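Local coordinates for protein ribokinase (Staphylococcus aureus, PDB 3RY7) that phosphorylates D-ribose at O-5 with ATP in a magnesium-dependent reaction, feeding nucleotide and amino acid synthesis or the pentose phosphate pathway, at residues A[11-16]-A[67-72]; A[90-95]-A[110-115]; A[61-66]-A[84-89]; A[5-10]-A[136-141]. All coordinates share one frame; numbering follows the deposited sequence.

How the contacts relate
From the N terminus, strand 4-8 opens the longest loop. Contact 4 closes it, 126 residues on, by pairing 5-10 with 136-141 in the main sheet. The other three are nested inside. Contact 1 opens at 11-16, right after the first segment of contact 4, and closes at 67-72. Contact 3 opens at 61-66 and closes at 84-89, so contacts 1 and 3 cross. Contact 2 follows, joining 90-95 to 110-115. Contacts 3 and 4 belong to the large sheet, contact 2 to the lid sheet's end, and contact 1 ties that lid to helix 70-78. Thr61 OG1 hydrogen-bonds Gly9 O and Thr11 OG1, linking contacts 3, 4 and 1. Thr94 joins contact 2 to contact 3.

Contact 1: residues A[11-16]-A[67-72]; sequences TNVDQF and GVADFI
Val13 CG2 packs into the turn that starts helix 70-78. Val13 CG2 sits 3.5 Å from Val68 O and 4.0 Å from Ala69 CB. Ile72 CD1 lies 4.0 Å from Val13 CG2. CG2 can reach all three because it stands anti to its own carbonyl carbon, beside the backbone N. Ile72 CD1 makes the closest approach, 3.4 Å from Asn12 O and 3.7 Å from Thr11 CG2, and the Thr11 and Ile72 side chains meet tip to tip. The other branch of Val13 is held more loosely. Val13 CG1 meets the edge of the Phe71 ring, near its plane, 4.4 Å from Phe71 CE1. Phe71 is partly exposed, as is Val68 beside the CG2 branch. No hydrogen bond crosses between the segments, so the contact is van der Waals packing. A type I turn from Gly67 to Asp70 leads into the helix, with Ala69 at the N-cap position. Asn12, Val13 and Asp14 belong to the substrate site, and Asp14 OD1 hydrogen-bonds a glycerol, probably from the crystallisation liquor. The strand lies between strands 36-40 and 95-101 of the lid sheet. Thr11 also packs on strand 56-64, and Ile72 touches Gln292 of the second subunit.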
loop_
_atom_site.group_PDB
_atom_site.type_symbol
_atom_site.label_atom_id
_atom_site.label_comp_id
_atom_site.label_asym_id
_atom_site.label_seq_id
_atom_site.Cartn_x
_atom_site.Cartn_y
_atom_site.Cartn_z
ATOM N N THR A 11 19.688 -10.322 -6.559
ATOM C CA THR A 11 19.033 -9.830 -5.351
ATOM C C THR A 11 19.675 -8.503 -4.996
ATOM O O THR A 11 20.909 -8.405 -4.927
ATOM C CB THR A 11 19.189 -10.807 -4.178
ATOM O OG1 THR A 11 18.507 -12.027 -4.484
ATOM C CG2 THR A 11 18.582 -10.206 -2.895
ATOM N N ASN A 12 18.847 -7.476 -4.811
ATOM C CA ASN A 12 19.334 -6.138 -4.512
ATOM C C ASN A 12 18.722 -5.630 -3.216
ATOM O O ASN A 12 17.584 -5.964 -2.900
ATOM C CB ASN A 12 18.941 -5.152 -5.620
ATOM C CG ASN A 12 19.816 -5.254 -6.860
ATOM O OD1 ASN A 12 20.926 -5.800 -6.820
ATOM N ND2 ASN A 12 19.326 -4.693 -7.972
ATOM N N VAL A 13 19.460 -4.813 -2.471
ATOM C CA VAL A 13 18.823 -4.023 -1.430
ATOM C C VAL A 13 18.596 -2.622 -1.992
ATOM O O VAL A 13 19.545 -1.907 -2.290
ATOM C CB VAL A 13 19.642 -4.003 -0.129
ATOM C CG1 VAL A 13 18.985 -3.085 0.893
ATOM C CG2 VAL A 13 19.798 -5.428 0.416
ATOM N N ASP A 14 17.329 -2.260 -2.181
ATOM C CA ASP A 14 16.976 -0.938 -2.691
ATOM C C ASP A 14 16.962 0.105 -1.568
ATOM O O ASP A 14 16.217 -0.021 -0.608
ATOM C CB ASP A 14 15.593 -0.978 -3.347
ATOM C CG ASP A 14 15.547 -1.845 -4.606
ATOM O OD1 ASP A 14 16.613 -2.284 -5.104
ATOM O OD2 ASP A 14 14.424 -2.074 -5.101
ATOM N N GLN A 15 17.794 1.128 -1.695
ATOM C CA GLN A 15 17.768 2.250 -0.771
ATOM C C GLN A 15 16.986 3.428 -1.314
ATOM O O GLN A 15 17.452 4.127 -2.206
ATOM C CB GLN A 15 19.170 2.727 -0.472
ATOM C CG GLN A 15 19.522 2.540 0.966
ATOM C CD GLN A 15 19.947 1.129 1.222
ATOM O OE1 GLN A 15 19.458 0.470 2.135
ATOM N NE2 GLN A 15 20.858 0.647 0.398
ATOM N N PHE A 16 15.816 3.663 -0.741
ATOM C CA PHE A 16 14.944 4.750 -1.179
ATOM C C PHE A 16 15.088 6.017 -0.334
ATOM O O PHE A 16 14.912 5.984 0.889
ATOM C CB PHE A 16 13.492 4.291 -1.147
ATOM C CG PHE A 16 13.129 3.359 -2.261
ATOM C CD1 PHE A 16 12.607 3.857 -3.449
ATOM C CD2 PHE A 16 13.302 1.984 -2.124
ATOM C CE1 PHE A 16 12.259 3.004 -4.485
ATOM C CE2 PHE A 16 12.955 1.122 -3.153
ATOM C CZ PHE A 16 12.429 1.637 -4.339
ATOM N N GLY A 67 25.227 -9.526 5.159
ATOM C CA GLY A 67 23.976 -9.686 5.866
ATOM C C GLY A 67 22.916 -8.645 5.542
ATOM O O GLY A 67 21.847 -8.650 6.144
ATOM N N VAL A 68 23.174 -7.769 4.576
ATOM C CA VAL A 68 22.226 -6.686 4.320
ATOM C C VAL A 68 20.929 -7.162 3.668
ATOM O O VAL A 68 19.924 -6.466 3.719
ATOM C CB VAL A 68 22.834 -5.524 3.504
ATOM C CG1 VAL A 68 23.873 -4.769 4.329
ATOM C CG2 VAL A 68 23.445 -6.012 2.215
ATOM N N ALA A 69 20.941 -8.344 3.061
ATOM C CA ALA A 69 19.723 -8.885 2.448
ATOM C C ALA A 69 19.098 -10.004 3.272
ATOM O O ALA A 69 18.242 -10.732 2.779
ATOM C CB ALA A 69 20.007 -9.370 1.040
ATOM N N ASP A 70 19.526 -10.147 4.524
ATOM C CA ASP A 70 18.986 -11.199 5.373
ATOM C C ASP A 70 17.466 -11.075 5.510
ATOM O O ASP A 70 16.770 -12.078 5.686
ATOM C CB ASP A 70 19.643 -11.195 6.760
ATOM C CG ASP A 70 21.045 -11.802 6.758
ATOM O OD1 ASP A 70 21.523 -12.273 5.700
ATOM O OD2 ASP A 70 21.675 -11.814 7.835
ATOM N N PHE A 71 16.941 -9.855 5.441
ATOM C CA PHE A 71 15.500 -9.707 5.581
ATOM C C PHE A 71 14.802 -10.223 4.334
ATOM O O PHE A 71 13.695 -10.761 4.408
ATOM C CB PHE A 71 15.087 -8.272 5.908
ATOM C CG PHE A 71 15.248 -7.308 4.772
ATOM C CD1 PHE A 71 16.456 -6.660 4.559
ATOM C CD2 PHE A 71 14.181 -7.022 3.937
ATOM C CE1 PHE A 71 16.605 -5.755 3.523
ATOM C CE2 PHE A 71 14.318 -6.121 2.900
ATOM C CZ PHE A 71 15.534 -5.486 2.686
ATOM N N ILE A 72 15.464 -10.074 3.195
ATOM C CA ILE A 72 14.956 -10.625 1.948
ATOM C C ILE A 72 14.928 -12.144 2.002
ATOM O O ILE A 72 13.958 -12.758 1.608
ATOM C CB ILE A 72 15.796 -10.164 0.739
ATOM C CG1 ILE A 72 15.954 -8.639 0.756
ATOM C CG2 ILE A 72 15.162 -10.654 -0.561
ATOM C CD1 ILE A 72 16.865 -8.083 -0.365
#

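Contact 2: residues A[90-95]-A[110-115]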
loop_
_atom_site.group_PDB
_atom_site.type_symbol
_atom_site.label_atom_id
_atom_site.label_comp_id
_atom_site.label_asym_id
_atom_site.label_seq_id
_atom_site.Cartn_x
_atom_site.Cartn_y
_atom_site.Cartn_z
ATOM N N ALA A 90 32.354 -13.094 -0.081
ATOM C CA ALA A 90 33.024 -11.978 0.581
ATOM C C ALA A 90 33.743 -11.156 -0.469
ATOM O O ALA A 90 34.308 -10.120 -0.173
ATOM C CB ALA A 90 34.012 -12.486 1.616
ATOM N N GLU A 91 33.692 -11.627 -1.708
ATOM C CA GLU A 91 34.302 -10.941 -2.839
ATOM C C GLU A 91 33.694 -9.560 -3.106
ATOM O O GLU A 91 34.355 -8.662 -3.640
ATOM C CB GLU A 91 34.154 -11.812 -4.090
ATOM C CG GLU A 91 34.559 -11.127 -5.414
ATOM C CD GLU A 91 34.570 -12.097 -6.605
ATOM O OE1 GLU A 91 34.993 -11.694 -7.714
ATOM O OE2 GLU A 91 34.151 -13.264 -6.424
ATOM N N ALA A 92 32.421 -9.403 -2.768
ATOM C CA ALA A 92 31.719 -8.156 -3.039
ATOM C C ALA A 92 30.589 -8.013 -2.036
ATOM O O ALA A 92 30.120 -9.000 -1.474
ATOM C CB ALA A 92 31.165 -8.133 -4.482
ATOM N N LYS A 93 30.165 -6.777 -1.806
ATOM C CA LYS A 93 29.011 -6.538 -0.982
ATOM C C LYS A 93 27.758 -6.935 -1.763
ATOM O O LYS A 93 27.793 -7.078 -2.984
ATOM C CB LYS A 93 28.990 -5.077 -0.566
ATOM C CG LYS A 93 30.211 -4.680 0.258
ATOM C CD LYS A 93 30.241 -3.181 0.476
ATOM C CE LYS A 93 30.170 -2.440 -0.861
ATOM N NZ LYS A 93 31.521 -2.190 -1.466
ATOM N N THR A 94 26.664 -7.156 -1.056
ATOM C CA THR A 94 25.410 -7.462 -1.718
ATOM C C THR A 94 25.043 -6.370 -2.715
ATOM O O THR A 94 25.317 -5.189 -2.490
ATOM C CB THR A 94 24.294 -7.645 -0.704
ATOM O OG1 THR A 94 24.681 -8.696 0.184
ATOM C CG2 THR A 94 22.976 -8.005 -1.406
ATOM N N GLY A 95 24.463 -6.773 -3.840
ATOM C CA GLY A 95 24.023 -5.822 -4.850
ATOM C C GLY A 95 23.044 -4.828 -4.241
ATOM O O GLY A 95 22.278 -5.184 -3.347
ATOM N N TYR A 110 20.402 4.407 -9.388
ATOM C CA TYR A 110 21.725 3.852 -9.669
ATOM C C TYR A 110 21.800 2.411 -9.168
ATOM O O TYR A 110 21.306 2.100 -8.078
ATOM C CB TYR A 110 22.826 4.652 -8.996
ATOM C CG TYR A 110 22.878 6.092 -9.381
ATOM C CD1 TYR A 110 22.167 7.044 -8.669
ATOM C CD2 TYR A 110 23.672 6.517 -10.434
ATOM C CE1 TYR A 110 22.241 8.386 -9.003
ATOM C CE2 TYR A 110 23.749 7.847 -10.784
ATOM C CZ TYR A 110 23.030 8.783 -10.067
ATOM O OH TYR A 110 23.103 10.116 -10.408
ATOM N N VAL A 111 22.422 1.536 -9.956
ATOM C CA VAL A 111 22.506 0.121 -9.605
ATOM C C VAL A 111 23.961 -0.317 -9.410
ATOM O O VAL A 111 24.818 -0.091 -10.258
ATOM C CB VAL A 111 21.813 -0.782 -10.647
ATOM C CG1 VAL A 111 22.064 -2.252 -10.322
ATOM C CG2 VAL A 111 20.314 -0.488 -10.698
ATOM N N TYR A 112 24.223 -0.910 -8.257
ATOM C CA TYR A 112 25.527 -1.468 -7.952
ATOM C C TYR A 112 25.399 -2.967 -8.097
ATOM O O TYR A 112 24.579 -3.595 -7.412
ATOM C CB TYR A 112 25.938 -1.093 -6.531
ATOM C CG TYR A 112 27.079 -1.905 -5.952
ATOM C CD1 TYR A 112 28.367 -1.832 -6.488
ATOM C CD2 TYR A 112 26.866 -2.730 -4.858
ATOM C CE1 TYR A 112 29.405 -2.581 -5.934
ATOM C CE2 TYR A 112 27.880 -3.460 -4.300
ATOM C CZ TYR A 112 29.141 -3.391 -4.830
ATOM O OH TYR A 112 30.129 -4.144 -4.243
ATOM N N GLY A 113 26.180 -3.529 -9.025
ATOM C CA GLY A 113 26.122 -4.954 -9.305
ATOM C C GLY A 113 26.472 -5.805 -8.101
ATOM O O GLY A 113 25.752 -6.753 -7.774
ATOM N N GLY A 114 27.576 -5.464 -7.441
ATOM C CA GLY A 114 28.014 -6.187 -6.256
ATOM C C GLY A 114 28.095 -7.684 -6.478
ATOM O O GLY A 114 28.504 -8.127 -7.552
ATOM N N ALA A 115 27.698 -8.454 -5.470
ATOM C CA ALA A 115 27.759 -9.924 -5.516
ATOM C C ALA A 115 27.058 -10.529 -6.736
ATOM O O ALA A 115 27.499 -11.558 -7.243
ATOM C CB ALA A 115 27.186 -10.526 -4.231
HETATM O O HOH W 1 32.785 -4.826 -2.569
#
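Tyr112 holds CG anti to its backbone N (chi1 164°), and its ring extends from the end of the strand toward Lys93. Lys93 has CG anti to its carbonyl carbon (chi1 -61°), and its chain bends at chi3 and chi4. The two side chains cross at about a right angle. This is the end of the lid sheet of the ribokinase (PfkB) fold, where the loop entering strand 95-101 meets the loop leaving strand 107-112. A single direct hydrogen bond joins the segments, from Ala115 N to Lys93 O at 2.8 Å. Ala115 N lies tilted 21° from the carbonyl plane. The chain comes very close here: Gly114 CA is 3.4 Å from the same Lys93 O, in a CA-H...O contact. Ala92 CB packs 3.6 Å from Ala115 N. Thr94 O lies at the edge of the Tyr112 ring, near its plane, while Gly114 N stands over the ring centre from its own segment. Thr94 OG1 turns away to Asp66. On the outer side a water bridges the two side chains, accepting from Lys93 NZ at 3.1 Å and lying 3.2 Å from Tyr112 OH.

Contact 3: residues A[61-66]-A[84-89]; sequences TKIGTD and SYIIKT
Lys62 runs extended over Ile87, and the two side chains cross obliquely. Lys62 CG is anti to the backbone N (chi1 -164°), and the chain stays extended beyond it. Both CG and CE of Lys62 lie 3.7 Å from Ile87 CG2. Farther out, Lys62 CE is also 3.7 Å from Thr89 CB. Lys62 NZ then bonds a water shared with Thr89 OG1, bonds Thr118 O, and forms a salt bridge with Asp123. Thr89 OG1 bonds Glu91 N as well. On the other face of the sheet, Ile63 and Lys88 lie side by side and point the same way, with Ile63 CG1 3.9 Å from Lys88 CG. The Lys88 amine leads off from the contact. Thr61 and Ile86 also run side by side, Thr61 CG2 meeting Ile86 CG1 at 3.7 Å. Between the two faces the backbones join as parallel strands. Ile87 N donates to Thr61 O, Ile63 N to Ile87 O and Thr89 N to Ile63 O, each bond 2.9 Å long. The first is almost straight, at 178°. This pairing closes a beta-alpha-beta unit, strand 56-64, helix 70-78 and strand 87-89. Within this chain, strand 87-89 is the outermost strand on this side of the large sheet. Helix 70-78 covers one face through Leu73, which touches Ile63 and Ile86, and Phe76, which touches Ile86.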
loop_
_atom_site.group_PDB
_atom_site.type_symbol
_atom_site.label_atom_id
_atom_site.label_comp_id
_atom_site.label_asym_id
_atom_site.label_seq_id
_atom_site.Cartn_x
_atom_site.Cartn_y
_atom_site.Cartn_z
ATOM N N THR A 61 20.875 -17.198 -6.658
ATOM C CA THR A 61 21.237 -15.800 -6.599
ATOM C C THR A 61 22.494 -15.708 -5.755
ATOM O O THR A 61 22.804 -16.625 -4.995
ATOM C CB THR A 61 20.069 -14.964 -6.013
ATOM O OG1 THR A 61 20.325 -13.567 -6.202
ATOM C CG2 THR A 61 19.876 -15.266 -4.541
ATOM N N LYS A 62 23.246 -14.632 -5.920
ATOM C CA LYS A 62 24.494 -14.470 -5.194
ATOM C C LYS A 62 24.512 -13.145 -4.446
ATOM O O LYS A 62 24.497 -12.076 -5.053
ATOM C CB LYS A 62 25.684 -14.549 -6.148
ATOM C CG LYS A 62 27.029 -14.779 -5.457
ATOM C CD LYS A 62 28.139 -14.898 -6.499
ATOM C CE LYS A 62 29.464 -15.398 -5.908
ATOM N NZ LYS A 62 30.528 -15.467 -6.989
ATOM N N ILE A 63 24.542 -13.236 -3.122
ATOM C CA ILE A 63 24.664 -12.065 -2.271
ATOM C C ILE A 63 26.005 -12.060 -1.554
ATOM O O ILE A 63 26.822 -12.983 -1.702
ATOM C CB ILE A 63 23.575 -12.036 -1.216
ATOM C CG1 ILE A 63 23.659 -13.287 -0.339
ATOM C CG2 ILE A 63 22.203 -11.929 -1.893
ATOM C CD1 ILE A 63 22.489 -13.424 0.631
ATOM N N GLY A 64 26.238 -11.010 -0.778
ATOM C CA GLY A 64 27.476 -10.898 -0.046
ATOM C C GLY A 64 27.356 -11.571 1.312
ATOM O O GLY A 64 26.334 -12.191 1.636
ATOM N N THR A 65 28.413 -11.440 2.107
ATOM C CA THR A 65 28.429 -11.956 3.461
ATOM C C THR A 65 28.209 -10.804 4.448
ATOM O O THR A 65 28.513 -10.917 5.635
ATOM C CB THR A 65 29.763 -12.669 3.752
ATOM O OG1 THR A 65 30.854 -11.805 3.395
ATOM C CG2 THR A 65 29.862 -13.973 2.923
ATOM N N ASP A 66 27.672 -9.699 3.941
ATOM C CA ASP A 66 27.415 -8.514 4.751
ATOM C C ASP A 66 26.069 -8.555 5.483
ATOM O O ASP A 66 25.815 -7.732 6.352
ATOM C CB ASP A 66 27.568 -7.222 3.921
ATOM C CG ASP A 66 26.769 -7.258 2.615
ATOM O OD1 ASP A 66 26.928 -6.331 1.790
ATOM O OD2 ASP A 66 25.992 -8.215 2.417
ATOM N N SER A 84 18.265 -23.377 -1.095
ATOM C CA SER A 84 19.430 -24.270 -1.033
ATOM C C SER A 84 20.614 -23.844 -1.886
ATOM O O SER A 84 21.756 -24.228 -1.615
ATOM C CB SER A 84 19.045 -25.678 -1.484
ATOM O OG SER A 84 18.042 -26.210 -0.660
ATOM N N TYR A 85 20.347 -23.076 -2.932
ATOM C CA TYR A 85 21.381 -22.787 -3.906
ATOM C C TYR A 85 21.833 -21.332 -3.895
ATOM O O TYR A 85 22.635 -20.920 -4.722
ATOM C CB TYR A 85 20.932 -23.249 -5.298
ATOM C CG TYR A 85 20.622 -24.740 -5.328
ATOM C CD1 TYR A 85 21.639 -25.679 -5.513
ATOM C CD2 TYR A 85 19.324 -25.211 -5.123
ATOM C CE1 TYR A 85 21.369 -27.047 -5.520
ATOM C CE2 TYR A 85 19.040 -26.582 -5.131
ATOM C CZ TYR A 85 20.070 -27.491 -5.332
ATOM O OH TYR A 85 19.802 -28.842 -5.345
ATOM N N ILE A 86 21.339 -20.559 -2.934
ATOM C CA ILE A 86 21.807 -19.184 -2.794
ATOM C C ILE A 86 23.266 -19.148 -2.336
ATOM O O ILE A 86 23.657 -19.851 -1.401
ATOM C CB ILE A 86 20.951 -18.388 -1.807
ATOM C CG1 ILE A 86 19.533 -18.245 -2.349
ATOM C CG2 ILE A 86 21.579 -17.017 -1.545
ATOM C CD1 ILE A 86 18.605 -17.538 -1.400
ATOM N N ILE A 87 24.059 -18.322 -3.003
ATOM C CA ILE A 87 25.490 -18.230 -2.775
ATOM C C ILE A 87 25.835 -16.955 -2.010
ATOM O O ILE A 87 25.273 -15.899 -2.293
ATOM C CB ILE A 87 26.227 -18.188 -4.128
ATOM C CG1 ILE A 87 25.898 -19.433 -4.946
ATOM C CG2 ILE A 87 27.739 -18.057 -3.935
ATOM C CD1 ILE A 87 25.565 -19.109 -6.384
ATOM N N LYS A 88 26.751 -17.051 -1.046
ATOM C CA LYS A 88 27.258 -15.864 -0.337
ATOM C C LYS A 88 28.736 -15.726 -0.587
ATOM O O LYS A 88 29.473 -16.707 -0.526
ATOM C CB LYS A 88 27.011 -15.940 1.166
ATOM C CG LYS A 88 25.553 -16.072 1.539
ATOM C CD LYS A 88 25.329 -15.826 3.028
ATOM C CE LYS A 88 23.930 -16.257 3.462
ATOM N NZ LYS A 88 23.672 -15.982 4.918
ATOM N N THR A 89 29.167 -14.509 -0.876
ATOM C CA THR A 89 30.558 -14.269 -1.195
ATOM C C THR A 89 31.074 -13.044 -0.451
ATOM O O THR A 89 30.323 -12.084 -0.217
ATOM C CB THR A 89 30.760 -14.030 -2.678
ATOM O OG1 THR A 89 32.155 -13.870 -2.927
ATOM C CG2 THR A 89 30.021 -12.776 -3.150
HETATM O O HOH W 2 32.717 -15.228 -5.399
#

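Contact 4: residues A[5-10]-A[136-141]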
loop_
_atom_site.group_PDB
_atom_site.type_symbol
_atom_site.label_atom_id
_atom_site.label_comp_id
_atom_site.label_asym_id
_atom_site.label_seq_id
_atom_site.Cartn_x
_atom_site.Cartn_y
_atom_site.Cartn_z
ATOM N N VAL A 5 9.911 -24.047 -11.454
ATOM C CA VAL A 5 10.565 -22.878 -12.006
ATOM C C VAL A 5 11.861 -22.598 -11.239
ATOM O O VAL A 5 11.860 -22.538 -10.013
ATOM C CB VAL A 5 9.616 -21.642 -11.981
ATOM C CG1 VAL A 5 10.315 -20.404 -12.483
ATOM C CG2 VAL A 5 8.346 -21.915 -12.794
ATOM N N VAL A 6 12.967 -22.473 -11.968
ATOM C CA VAL A 6 14.212 -21.987 -11.390
ATOM C C VAL A 6 14.427 -20.597 -11.914
ATOM O O VAL A 6 14.368 -20.372 -13.122
ATOM C CB VAL A 6 15.442 -22.851 -11.795
ATOM C CG1 VAL A 6 16.735 -22.168 -11.381
ATOM C CG2 VAL A 6 15.353 -24.240 -11.180
ATOM N N ILE A 7 14.648 -19.657 -11.005
ATOM C CA ILE A 7 15.053 -18.310 -11.388
ATOM C C ILE A 7 16.555 -18.166 -11.171
ATOM O O ILE A 7 17.080 -18.526 -10.128
ATOM C CB ILE A 7 14.287 -17.223 -10.582
ATOM C CG1 ILE A 7 12.775 -17.456 -10.666
ATOM C CG2 ILE A 7 14.625 -15.843 -11.075
ATOM C CD1 ILE A 7 12.178 -17.291 -12.081
ATOM N N LEU A 8 17.228 -17.637 -12.154
ATOM C CA LEU A 8 18.595 -17.273 -12.027
ATOM C C LEU A 8 18.695 -15.792 -12.136
ATOM O O LEU A 8 18.380 -15.250 -13.144
ATOM C CB LEU A 8 19.421 -17.923 -13.103
ATOM C CG LEU A 8 20.905 -17.644 -13.019
ATOM C CD1 LEU A 8 21.537 -18.371 -11.918
ATOM C CD2 LEU A 8 21.564 -17.890 -14.295
ATOM N N GLY A 9 19.119 -15.137 -11.075
ATOM C CA GLY A 9 19.198 -13.693 -11.149
ATOM C C GLY A 9 19.599 -12.954 -9.890
ATOM O O GLY A 9 20.157 -13.529 -8.949
ATOM N N SER A 10 19.311 -11.656 -9.896
ATOM C CA SER A 10 19.863 -10.727 -8.927
ATOM C C SER A 10 19.012 -10.569 -7.669
ATOM O O SER A 10 17.780 -10.656 -7.705
ATOM C CB SER A 10 20.006 -9.362 -9.587
ATOM O OG SER A 10 18.732 -8.888 -10.013
ATOM N N PHE A 136 10.980 -24.714 -16.354
ATOM C CA PHE A 136 11.513 -23.469 -16.907
ATOM C C PHE A 136 12.645 -22.952 -16.048
ATOM O O PHE A 136 12.623 -23.081 -14.821
ATOM C CB PHE A 136 10.443 -22.369 -16.963
ATOM C CG PHE A 136 9.227 -22.725 -17.786
ATOM C CD1 PHE A 136 9.121 -22.313 -19.108
ATOM C CD2 PHE A 136 8.182 -23.449 -17.229
ATOM C CE1 PHE A 136 8.003 -22.630 -19.859
ATOM C CE2 PHE A 136 7.063 -23.768 -17.980
ATOM C CZ PHE A 136 6.971 -23.365 -19.291
ATOM N N VAL A 137 13.625 -22.343 -16.697
ATOM C CA VAL A 137 14.586 -21.527 -15.993
ATOM C C VAL A 137 14.508 -20.108 -16.558
ATOM O O VAL A 137 14.473 -19.919 -17.777
ATOM C CB VAL A 137 16.025 -22.124 -16.086
ATOM C CG1 VAL A 137 16.301 -22.611 -17.480
ATOM C CG2 VAL A 137 17.055 -21.097 -15.674
ATOM N N VAL A 138 14.447 -19.115 -15.671
ATOM C CA VAL A 138 14.292 -17.716 -16.078
ATOM C C VAL A 138 15.474 -16.897 -15.603
ATOM O O VAL A 138 15.819 -16.949 -14.428
ATOM C CB VAL A 138 13.010 -17.093 -15.465
ATOM C CG1 VAL A 138 12.750 -15.694 -16.041
ATOM C CG2 VAL A 138 11.811 -18.003 -15.678
ATOM N N ALA A 139 16.071 -16.121 -16.497
ATOM C CA ALA A 139 17.188 -15.268 -16.131
ATOM C C ALA A 139 16.925 -13.828 -16.548
ATOM O O ALA A 139 16.111 -13.586 -17.427
ATOM C CB ALA A 139 18.472 -15.760 -16.780
ATOM N N GLN A 140 17.627 -12.899 -15.929
ATOM C CA GLN A 140 17.690 -11.514 -16.340
ATOM C C GLN A 140 19.127 -11.069 -16.418
ATOM O O GLN A 140 20.009 -11.786 -16.056
ATOM C CB GLN A 140 16.921 -10.599 -15.385
ATOM C CG GLN A 140 15.699 -11.180 -14.826
ATOM C CD GLN A 140 15.977 -12.125 -13.739
ATOM O OE1 GLN A 140 16.912 -11.983 -13.024
ATOM N NE2 GLN A 140 15.181 -13.118 -13.645
ATOM N N LEU A 141 19.347 -9.867 -16.882
ATOM C CA LEU A 141 20.715 -9.421 -17.109
ATOM C C LEU A 141 21.344 -8.633 -15.939
ATOM O O LEU A 141 22.276 -7.874 -16.156
ATOM C CB LEU A 141 20.802 -8.621 -18.412
ATOM C CG LEU A 141 20.365 -9.359 -19.684
ATOM C CD1 LEU A 141 20.474 -8.481 -20.923
ATOM C CD2 LEU A 141 21.221 -10.608 -19.862
HETATM O O HOH W 3 19.402 -10.971 -13.161
#
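Two neighbouring inner parallel strands of the large sheet meet here, and Ile7 and Val138 pack side by side on one of its faces. Ile7 CD1 presses 3.5 Å from Val138 CB, tighter than usual for two carbons. In Ile7, chi1 (-52°) sets CG1 anti to the carbonyl carbon, and the turn at chi2 (-65°) carries CD1 toward Val138. Val5 CG1 meets Val138 CG2 more loosely on the same face, at 4.3 Å. Three backbone bonds hold the pair. One runs from Val6 N to Phe136 O; Val138 N to Val6 O and Leu8 N to Val138 O are each 2.8 Å. In the alpha/beta core of the ribokinase fold, helices cover both faces of this sheet. Helix 42-52 lies over Ile7 and Val138, and helix 145-157 lies over Leu8, Val137 and Ala139. Beyond Leu8 the backbones part, and Gln140 fills in between them. Its chain bends at chi2 and passes at a slant across Ile7, with Gln140 NE2 3.8 Å from Ile7 CG2. Gln140 OE1 comes 3.4 Å from Gly9 CA. NE2 bonds Gln46 of helix 42-52. A water donates to Gln140 OE1 at 2.7 Å and weakly accepts from Ser10 N. Ser10 OG bonds Glu142, which belongs to the substrate site.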